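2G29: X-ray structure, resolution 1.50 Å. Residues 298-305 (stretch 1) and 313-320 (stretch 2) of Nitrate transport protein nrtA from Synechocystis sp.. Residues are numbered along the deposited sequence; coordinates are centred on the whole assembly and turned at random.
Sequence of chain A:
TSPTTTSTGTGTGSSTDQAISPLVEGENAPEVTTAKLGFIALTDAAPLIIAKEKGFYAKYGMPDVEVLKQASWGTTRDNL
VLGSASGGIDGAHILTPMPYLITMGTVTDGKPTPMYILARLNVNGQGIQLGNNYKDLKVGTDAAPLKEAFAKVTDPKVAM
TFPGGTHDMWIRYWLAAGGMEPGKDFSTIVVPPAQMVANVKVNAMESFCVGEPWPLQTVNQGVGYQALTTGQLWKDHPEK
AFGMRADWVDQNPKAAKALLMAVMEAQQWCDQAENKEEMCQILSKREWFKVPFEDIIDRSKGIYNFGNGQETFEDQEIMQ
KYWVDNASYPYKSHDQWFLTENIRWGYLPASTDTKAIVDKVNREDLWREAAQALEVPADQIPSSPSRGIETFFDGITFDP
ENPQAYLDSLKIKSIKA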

# COMPACT_ATOMS: atom_id res chain seq x y z
N ASP A 298 16.23 5.46 -8.05
CA ASP A 298 16.92 4.21 -7.77
C ASP A 298 16.01 3.07 -7.33
O ASP A 298 16.14 1.95 -7.82
N ARG A 299 15.06 3.36 -6.42
CA ARG A 299 14.20 2.28 -5.96
C ARG A 299 13.26 1.80 -7.06
O ARG A 299 12.89 0.62 -7.08
N SER A 300 12.85 2.70 -7.95
CA SER A 300 11.99 2.37 -9.09
C SER A 300 12.72 1.50 -10.14
O SER A 300 12.11 1.04 -11.11
N LYS A 301 14.01 1.27 -9.91
CA LYS A 301 14.86 0.41 -10.76
C LYS A 301 15.40 -0.76 -9.95
O LYS A 301 16.23 -1.54 -10.43
N GLY A 302 14.95 -0.89 -8.70
CA GLY A 302 15.42 -2.01 -7.88
C GLY A 302 16.84 -1.87 -7.36
O GLY A 302 17.49 -2.86 -7.01
N ILE A 303 17.33 -0.64 -7.29
CA ILE A 303 18.67 -0.37 -6.77
C ILE A 303 18.49 0.06 -5.32
O ILE A 303 17.88 1.12 -5.06
N TYR A 304 19.06 -0.71 -4.40
CA TYR A 304 18.89 -0.44 -2.98
C TYR A 304 20.07 -0.03 -2.14
O TYR A 304 20.99 -0.84 -1.91
N ASN A 305 20.06 1.21 -1.67
CA ASN A 305 21.07 1.68 -0.72
C ASN A 305 20.30 1.88 0.59
O ASN A 305 19.46 2.79 0.70
N PHE A 313 22.94 -2.76 -3.30
CA PHE A 313 22.68 -4.00 -4.03
C PHE A 313 21.50 -3.79 -4.96
O PHE A 313 20.76 -2.81 -4.81
N GLU A 314 21.36 -4.64 -5.97
CA GLU A 314 20.26 -4.56 -6.91
C GLU A 314 19.38 -5.81 -6.77
O GLU A 314 19.90 -6.91 -6.61
N ASP A 315 18.07 -5.63 -6.81
CA ASP A 315 17.14 -6.76 -6.73
C ASP A 315 15.83 -6.37 -7.41
O ASP A 315 14.97 -5.71 -6.81
N GLN A 316 15.68 -6.77 -8.67
CA GLN A 316 14.49 -6.46 -9.45
C GLN A 316 13.24 -7.19 -9.00
O GLN A 316 12.13 -6.80 -9.38
N GLU A 317 13.40 -8.26 -8.23
CA GLU A 317 12.23 -9.01 -7.82
C GLU A 317 11.50 -8.44 -6.63
O GLU A 317 10.30 -8.64 -6.53
N ILE A 318 12.20 -7.70 -5.77
CA ILE A 318 11.57 -7.09 -4.59
C ILE A 318 11.12 -5.65 -4.79
O ILE A 318 10.50 -5.04 -3.88
N MET A 319 11.40 -5.08 -5.96
CA MET A 319 10.98 -3.70 -6.23
C MET A 319 9.46 -3.58 -6.47
O MET A 319 8.78 -4.58 -6.67
N GLN A 320 8.94 -2.36 -6.46
CA GLN A 320 7.52 -2.17 -6.71
C GLN A 320 7.17 -2.68 -8.12
O GLN A 320 7.90 -2.42 -9.08

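What sets the frame on which the side chains pack? Two short antiparallel strands, 303-304 and 313-314, lie side by side. Tyr304 and Phe313 form the hydrogen-bonded pair, with Tyr304 N donating to Phe313 O at 2.7 Å and Phe313 N to Tyr304 O at 3.1 Å; a further bond runs from Asp315 N to Gly302 O at 2.8 Å. Side chains alternate along such strands, so Tyr304 and Phe313 share one face while Ile303 (chi1 m, chi2 t) and Glu314 (chi1 and chi2 both t) share the other.

How do the two aromatic residues meet? Tyr304 takes chi1 m with chi2 at 95°, and Phe313 takes chi1 p with chi2 at 88°. The p rotamer brings the end of the Phe313 side chain nearer the first stretch, laying its ring over the start of the tyrosine side chain: Tyr304 CB sits over one face, 3.7 Å from the centroid of the Phe313 ring, and approaches Phe313 CZ to 3.4 Å. The ring planes are near parallel, 20° apart, but slid so far that the rings barely overlap, with centroids 5.4 Å apart. The contact is therefore a CH-pi approach more than a full stack.

Where does the rest of the Tyr304 ring go? It runs along the second stretch to Ile318 and Met319, and Tyr304 has the largest area covered across this contact. Ile318, chi1 p and chi2 t, has its CA-to-CB bond sideways, yet its CG1 comes within 3.7 Å of Tyr304 CE1. At the ring edge, Tyr304 OH lies 3.3 Å from Met319 CA. Nearby, Asp315 (chi1 t) turns its carboxylate to its own stretch, where OD1 accepts from Glu317 N at 2.9 Å and from Ile318 N at 3.3 Å.

What fills the space beside Gly302? Met319 points toward the first stretch, and its p, t, m rotamer carries the thioether to the turn before the strand, with Met319 CE 3.4 Å from Gly302 N. Gly302 has positive phi, which favours glycine, and a CB there would be tight against Met319 SD, at 3.3 Å, and Asp315 O, at 3.1 Å.

Which polar links complete the contact? Water 1 bridges the stretches, donating to Arg299 O at 2.8 Å and accepting from Gln320 N at 2.9 Å. The Arg299 side chain (m, m, t) instead serves its own stretch, its NH2 donating to Asn305 O at 2.8 Å.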

# COMPACT_ATOMS: atom_id res chain seq x y z
CB ASP A 298 18.03 4.42 -6.75
CG ASP A 298 19.23 5.15 -7.34
OD1 ASP A 298 19.31 5.25 -8.59
OD2 ASP A 298 20.09 5.60 -6.56
CB ARG A 299 13.41 2.73 -4.72
CG ARG A 299 14.29 3.18 -3.55
CD ARG A 299 15.23 2.08 -3.09
NE ARG A 299 16.09 2.47 -1.97
CZ ARG A 299 15.75 2.46 -0.69
NH1 ARG A 299 14.53 2.09 -0.32
NH2 ARG A 299 16.67 2.77 0.23
CB SER A 300 11.47 3.66 -9.72
OG SER A 300 10.49 4.26 -8.88
CB LYS A 301 16.04 1.18 -11.33
CG LYS A 301 15.70 2.19 -12.37
CD LYS A 301 15.14 1.52 -13.60
CE LYS A 301 15.58 2.23 -14.87
NZ LYS A 301 14.94 1.56 -16.03
CB ILE A 303 19.37 0.75 -7.55
CG1 ILE A 303 19.49 0.32 -9.01
CG2 ILE A 303 20.73 1.05 -6.92
CD1 ILE A 303 19.97 1.44 -9.91
CB TYR A 304 18.27 -1.68 -2.29
CG TYR A 304 16.83 -1.93 -2.67
CD1 TYR A 304 16.48 -2.81 -3.71
CD2 TYR A 304 15.82 -1.25 -2.02
CE1 TYR A 304 15.14 -3.00 -4.08
CE2 TYR A 304 14.47 -1.43 -2.37
CZ TYR A 304 14.15 -2.30 -3.39
OH TYR A 304 12.84 -2.49 -3.77
CB ASN A 305 21.70 3.02 -1.17
CG ASN A 305 22.63 3.60 -0.11
OD1 ASN A 305 23.10 2.88 0.78
ND2 ASN A 305 22.90 4.88 -0.20
CB PHE A 313 22.40 -5.17 -3.05
CG PHE A 313 21.09 -5.04 -2.28
CD1 PHE A 313 19.90 -5.53 -2.80
CD2 PHE A 313 21.07 -4.42 -1.04
CE1 PHE A 313 18.69 -5.40 -2.08
CE2 PHE A 313 19.88 -4.28 -0.31
CZ PHE A 313 18.69 -4.76 -0.84
CB GLU A 314 20.77 -4.49 -8.35
CG GLU A 314 19.66 -4.45 -9.37
CD GLU A 314 20.15 -4.68 -10.78
OE1 GLU A 314 21.37 -4.76 -10.99
OE2 GLU A 314 19.30 -4.78 -11.69
CB ASP A 315 16.89 -7.17 -5.28
CG ASP A 315 16.14 -8.49 -5.19
OD1 ASP A 315 15.30 -8.75 -6.06
OD2 ASP A 315 16.37 -9.27 -4.25
CB GLN A 316 14.71 -6.81 -10.94
CG GLN A 316 15.95 -6.23 -11.56
CD GLN A 316 15.97 -4.73 -11.48
OE1 GLN A 316 16.83 -4.14 -10.82
NE2 GLN A 316 15.03 -4.09 -12.17
CB GLU A 317 12.59 -10.48 -7.58
CG GLU A 317 12.76 -11.27 -8.90
CD GLU A 317 11.56 -11.13 -9.85
OE1 GLU A 317 10.42 -11.42 -9.45
OE2 GLU A 317 11.77 -10.72 -11.01
CB ILE A 318 12.48 -7.19 -3.33
CG1 ILE A 318 13.77 -6.40 -3.51
CG2 ILE A 318 12.83 -8.66 -3.06
CD1 ILE A 318 14.73 -6.54 -2.33
CB MET A 319 11.72 -3.14 -7.44
CG MET A 319 11.31 -3.77 -8.76
SD MET A 319 12.39 -3.30 -10.13
CE MET A 319 12.05 -1.55 -10.25
CB GLN A 320 7.13 -0.71 -6.51
CG GLN A 320 6.95 -0.30 -5.06
CD GLN A 320 6.37 1.10 -4.91
OE1 GLN A 320 5.76 1.63 -5.84
NE2 GLN A 320 6.45 1.87 -3.84
O HOH W 1 10.57 -0.05 -5.65